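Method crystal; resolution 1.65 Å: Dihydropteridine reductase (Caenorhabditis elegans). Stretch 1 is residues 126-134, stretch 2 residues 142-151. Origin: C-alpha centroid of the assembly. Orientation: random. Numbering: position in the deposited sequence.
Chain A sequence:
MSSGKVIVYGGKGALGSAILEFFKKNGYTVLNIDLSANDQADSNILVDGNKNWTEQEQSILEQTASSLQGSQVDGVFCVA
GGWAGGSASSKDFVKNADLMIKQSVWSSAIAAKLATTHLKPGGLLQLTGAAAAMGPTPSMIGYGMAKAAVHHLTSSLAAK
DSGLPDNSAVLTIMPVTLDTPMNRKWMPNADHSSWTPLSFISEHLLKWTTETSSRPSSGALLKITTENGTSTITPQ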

ATOM      1  N   GLN A 126       4.245 -16.141  -7.747  1.00  6.62           N
ATOM      2  CA  GLN A 126       3.420 -15.290  -8.601  1.00  6.29           C
ATOM      3  C   GLN A 126       2.395 -14.561  -7.746  1.00  5.84           C
ATOM      4  O   GLN A 126       1.752 -15.158  -6.882  1.00  8.01           O
ATOM      5  N   LEU A 127       2.274 -13.259  -7.980  1.00  6.09           N
ATOM      6  CA  LEU A 127       1.329 -12.427  -7.246  1.00  6.14           C
ATOM      7  C   LEU A 127       0.382 -11.784  -8.249  1.00  5.64           C
ATOM      8  O   LEU A 127       0.633 -11.792  -9.457  1.00  5.40           O
ATOM      9  N   THR A 128      -0.702 -11.215  -7.744  1.00  6.56           N
ATOM     10  CA  THR A 128      -1.670 -10.576  -8.618  1.00  7.66           C
ATOM     11  C   THR A 128      -1.747  -9.085  -8.330  1.00  7.02           C
ATOM     12  O   THR A 128      -2.081  -8.679  -7.220  1.00  7.91           O
ATOM     13  N   GLY A 129      -1.422  -8.278  -9.336  1.00  7.20           N
ATOM     14  CA  GLY A 129      -1.461  -6.836  -9.178  1.00  8.57           C
ATOM     15  C   GLY A 129      -2.746  -6.280  -9.762  1.00  8.44           C
ATOM     16  O   GLY A 129      -3.797  -6.899  -9.639  1.00  8.65           O
ATOM     17  N   ALA A 130      -2.659  -5.115 -10.401  1.00  8.42           N
ATOM     18  CA  ALA A 130      -3.832  -4.499 -11.018  1.00  8.04           C
ATOM     19  C   ALA A 130      -3.415  -3.457 -12.054  1.00  9.46           C
ATOM     20  O   ALA A 130      -2.760  -2.468 -11.728  1.00  9.39           O
ATOM     21  N   ALA A 131      -3.804  -3.677 -13.308  1.00  9.23           N
ATOM     22  CA  ALA A 131      -3.455  -2.744 -14.373  1.00  9.23           C
ATOM     23  C   ALA A 131      -3.899  -1.315 -14.042  1.00  9.67           C
ATOM     24  O   ALA A 131      -3.195  -0.356 -14.341  1.00  9.88           O
ATOM     25  N   ALA A 132      -5.060  -1.177 -13.410  1.00 10.02           N
ATOM     26  CA  ALA A 132      -5.571   0.147 -13.065  1.00 10.50           C
ATOM     27  C   ALA A 132      -4.684   0.902 -12.080  1.00 10.03           C
ATOM     28  O   ALA A 132      -4.663   2.130 -12.078  1.00 10.96           O
ATOM     29  N   ALA A 133      -3.945   0.172 -11.248  1.00  9.15           N
ATOM     30  CA  ALA A 133      -3.081   0.805 -10.254  1.00 10.14           C
ATOM     31  C   ALA A 133      -1.812   1.428 -10.830  1.00  9.88           C
ATOM     32  O   ALA A 133      -1.033   2.041 -10.097  1.00 11.82           O
ATOM     33  N   MET A 134      -1.598   1.270 -12.135  1.00  9.65           N
ATOM     34  CA  MET A 134      -0.423   1.851 -12.780  1.00 11.43           C
ATOM     35  C   MET A 134      -0.625   3.354 -12.977  1.00 11.84           C
ATOM     36  O   MET A 134       0.273   4.057 -13.449  1.00 12.67           O
ATOM     37  N   GLY A 142      -9.133   3.090  -2.508  1.00  9.89           N
ATOM     38  CA  GLY A 142      -8.645   2.011  -1.660  1.00 10.06           C
ATOM     39  C   GLY A 142      -8.062   0.861  -2.465  1.00 10.09           C
ATOM     40  O   GLY A 142      -6.979   0.351  -2.156  1.00  9.88           O
ATOM     41  N   TYR A 143      -8.782   0.446  -3.499  1.00  8.64           N
ATOM     42  CA  TYR A 143      -8.320  -0.636  -4.362  1.00  9.77           C
ATOM     43  C   TYR A 143      -6.975  -0.222  -4.953  1.00  9.96           C
ATOM     44  O   TYR A 143      -6.017  -1.000  -4.967  1.00  8.28           O
ATOM     45  N   GLY A 144      -6.910   1.016  -5.437  1.00 10.05           N
ATOM     46  CA  GLY A 144      -5.682   1.522  -6.026  1.00 10.73           C
ATOM     47  C   GLY A 144      -4.502   1.469  -5.073  1.00  9.47           C
ATOM     48  O   GLY A 144      -3.425   1.008  -5.455  1.00 10.27           O
ATOM     49  N   MET A 145      -4.705   1.944  -3.844  1.00  9.44           N
ATOM     50  CA  MET A 145      -3.664   1.957  -2.808  1.00 10.74           C
ATOM     51  C   MET A 145      -3.151   0.564  -2.489  1.00  7.95           C
ATOM     52  O   MET A 145      -1.941   0.329  -2.419  1.00  8.77           O
ATOM     53  N   ALA A 146      -4.095  -0.336  -2.239  1.00  8.30           N
ATOM     54  CA  ALA A 146      -3.787  -1.716  -1.892  1.00  8.20           C
ATOM     55  C   ALA A 146      -2.959  -2.380  -2.978  1.00  8.22           C
ATOM     56  O   ALA A 146      -1.925  -2.990  -2.696  1.00  7.33           O
ATOM     57  N   LYS A 147      -3.407  -2.257  -4.224  1.00  7.63           N
ATOM     58  CA  LYS A 147      -2.682  -2.872  -5.324  1.00  7.64           C
ATOM     59  C   LYS A 147      -1.326  -2.211  -5.578  1.00  7.64           C
ATOM     60  O   LYS A 147      -0.381  -2.884  -5.987  1.00  7.55           O
ATOM     61  N   ALA A 148      -1.212  -0.908  -5.330  1.00  6.57           N
ATOM     62  CA  ALA A 148       0.071  -0.230  -5.523  1.00  6.96           C
ATOM     63  C   ALA A 148       1.067  -0.806  -4.519  1.00  7.58           C
ATOM     64  O   ALA A 148       2.253  -0.935  -4.821  1.00  7.51           O
ATOM     65  N   ALA A 149       0.584  -1.150  -3.328  1.00  8.27           N
ATOM     66  CA  ALA A 149       1.459  -1.727  -2.312  1.00  6.27           C
ATOM     67  C   ALA A 149       1.952  -3.086  -2.805  1.00  6.60           C
ATOM     68  O   ALA A 149       3.121  -3.426  -2.614  1.00  7.29           O
ATOM     69  N   VAL A 150       1.072  -3.856  -3.444  1.00  6.68           N
ATOM     70  CA  VAL A 150       1.463  -5.169  -3.963  1.00  6.23           C
ATOM     71  C   VAL A 150       2.511  -4.988  -5.063  1.00  6.05           C
ATOM     72  O   VAL A 150       3.461  -5.763  -5.157  1.00  6.79           O
ATOM     73  N   HIS A 151       2.344  -3.963  -5.894  1.00  7.44           N
ATOM     74  CA  HIS A 151       3.317  -3.706  -6.951  1.00  7.15           C
ATOM     75  C   HIS A 151       4.675  -3.363  -6.325  1.00  5.66           C
ATOM     76  O   HIS A 151       5.715  -3.809  -6.812  1.00  6.08           O
TER

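Strand 126-128 and helix 142-151 run nearly antiparallel, at 161°, with their axes 9.5 Å apart at closest approach, and the loop and 3-10 segment that follow the strand continue along the helix. Together the two stretches bury 473 Å².

Polar contacts concentrate where the strand ends, because backbone groups there are met by two helix side chains. Lys147 points toward the first stretch and, with rotamers m, m, t, t, extends far enough for NZ to donate hydrogen bonds to Thr128 O (3.1 Å) and Gly129 O (3.2 Å). Water 1 reinforces this site, donating to Thr128 O (2.7 Å) and accepting from Lys147 NZ (2.8 Å). One turn further on, His151 (chi1 m) leaves the helix sideways, but its ring swings nearer and NE2 accepts a hydrogen bond from Ala130 N (3.0 Å). The donor lies near the ring plane, as expected for a nitrogen lone pair, and this acceptor role leaves NE2 unprotonated. Gly129 CA also approaches the ring edge, 3.4 Å from His151 NE2; a CB on this glycine would clash with that nitrogen.

Apolar packing surrounds these bonds. Ala130 and Ala133 both point toward the helix, and their small methyl groups allow close approach: Ala130 CB lies 3.4 Å from Lys147 CG, and Ala133 CB 3.8 Å from Lys147 CB, so the aliphatic part of the lysine is packed while its amine is bonded. Ala130 CB also sits 4.0 Å from CE2 of Tyr143, whose t rotamer brings the ring end nearer. Ala133 CB reaches Gly144 O at 4.0 Å. Toward the strand, Val150 (t) places CG1 3.7 Å from Thr128 O and 4.5 Å from CB of Leu127 (m, t).

A sulfur-aromatic contact completes the interface: Met134 (m, m, m) points away at CB, yet its SD lies 4.4 Å from the His151 ring centroid, in an oblique approach.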

ATOM      1  CB  GLN A 126       2.725 -16.128  -9.679  1.00  7.49           C
ATOM      2  CG  GLN A 126       1.627 -15.395 -10.449  1.00  7.35           C
ATOM      3  CD  GLN A 126       0.256 -15.626  -9.846  1.00  9.10           C
ATOM      4  OE1 GLN A 126      -0.101 -16.761  -9.525  1.00 10.82           O
ATOM      5  NE2 GLN A 126      -0.529 -14.555  -9.699  1.00  9.50           N
ATOM      6  CB  LEU A 127       2.062 -11.328  -6.466  1.00  7.18           C
ATOM      7  CG  LEU A 127       3.134 -11.760  -5.462  1.00  6.78           C
ATOM      8  CD1 LEU A 127       3.768 -10.523  -4.849  1.00  7.73           C
ATOM      9  CD2 LEU A 127       2.522 -12.650  -4.379  1.00  6.86           C
ATOM     10  CB  THR A 128      -3.056 -11.212  -8.448  1.00  9.75           C
ATOM     11  OG1 THR A 128      -2.974 -12.615  -8.742  1.00  9.22           O
ATOM     12  CG2 THR A 128      -4.057 -10.569  -9.403  1.00 11.04           C
ATOM     13  CB  ALA A 130      -4.706  -3.854  -9.946  1.00  8.74           C
ATOM     14  CB  ALA A 131      -4.085  -3.205 -15.702  1.00 10.58           C
ATOM     15  CB  ALA A 132      -6.986   0.033 -12.502  1.00 10.59           C
ATOM     16  CB  ALA A 133      -2.721  -0.202  -9.157  1.00 11.93           C
ATOM     17  CB  MET A 134      -0.172   1.189 -14.133  1.00 10.20           C
ATOM     18  CG  MET A 134       0.112  -0.305 -14.068  1.00  9.90           C
ATOM     19  SD  MET A 134       1.553  -0.719 -13.056  1.00 13.10           S
ATOM     20  CE  MET A 134       2.870   0.042 -13.994  1.00 15.12           C
ATOM     21  CB  TYR A 143      -9.333  -0.871  -5.486  1.00  9.22           C
ATOM     22  CG  TYR A 143      -8.977  -2.006  -6.422  1.00  7.82           C
ATOM     23  CD1 TYR A 143      -9.024  -3.332  -5.993  1.00  9.16           C
ATOM     24  CD2 TYR A 143      -8.607  -1.750  -7.740  1.00  6.45           C
ATOM     25  CE1 TYR A 143      -8.714  -4.378  -6.861  1.00  9.35           C
ATOM     26  CE2 TYR A 143      -8.294  -2.785  -8.616  1.00  8.94           C
ATOM     27  CZ  TYR A 143      -8.354  -4.097  -8.169  1.00  9.61           C
ATOM     28  OH  TYR A 143      -8.064  -5.125  -9.039  1.00 10.29           O
ATOM     29  CB  MET A 145      -4.201   2.519  -1.493  1.00 13.76           C
ATOM     30  CG  MET A 145      -4.524   3.979  -1.464  1.00 19.12           C
ATOM     31  SD  MET A 145      -4.575   4.457   0.264  1.00 13.79           S
ATOM     32  CE  MET A 145      -6.136   3.791   0.791  1.00 15.22           C
ATOM     33  CB  ALA A 146      -5.082  -2.499  -1.668  1.00  8.55           C
ATOM     34  CB  LYS A 147      -3.547  -2.869  -6.591  1.00  7.20           C
ATOM     35  CG  LYS A 147      -4.734  -3.831  -6.518  1.00  6.62           C
ATOM     36  CD  LYS A 147      -4.273  -5.292  -6.523  1.00  7.52           C
ATOM     37  CE  LYS A 147      -5.451  -6.248  -6.654  1.00  7.37           C
ATOM     38  NZ  LYS A 147      -4.999  -7.670  -6.797  1.00  8.68           N
ATOM     39  CB  ALA A 148      -0.072   1.284  -5.315  1.00  7.79           C
ATOM     40  CB  ALA A 149       0.720  -1.879  -0.981  1.00  7.72           C
ATOM     41  CB  VAL A 150       0.243  -5.960  -4.518  1.00  5.30           C
ATOM     42  CG1 VAL A 150       0.714  -7.254  -5.197  1.00  6.95           C
ATOM     43  CG2 VAL A 150      -0.710  -6.302  -3.380  1.00  7.43           C
ATOM     44  CB  HIS A 151       2.857  -2.555  -7.852  1.00  8.25           C
ATOM     45  CG  HIS A 151       1.668  -2.885  -8.704  1.00  8.62           C
ATOM     46  ND1 HIS A 151       1.169  -2.015  -9.651  1.00  9.89           N
ATOM     47  CD2 HIS A 151       0.878  -3.983  -8.748  1.00  8.25           C
ATOM     48  CE1 HIS A 151       0.123  -2.565 -10.242  1.00  7.87           C
ATOM     49  NE2 HIS A 151      -0.077  -3.760  -9.713  1.00  8.17           N
TER
HETATM   50  O   HOH W   1      -3.322  -8.813  -4.797  1.00 10.12           O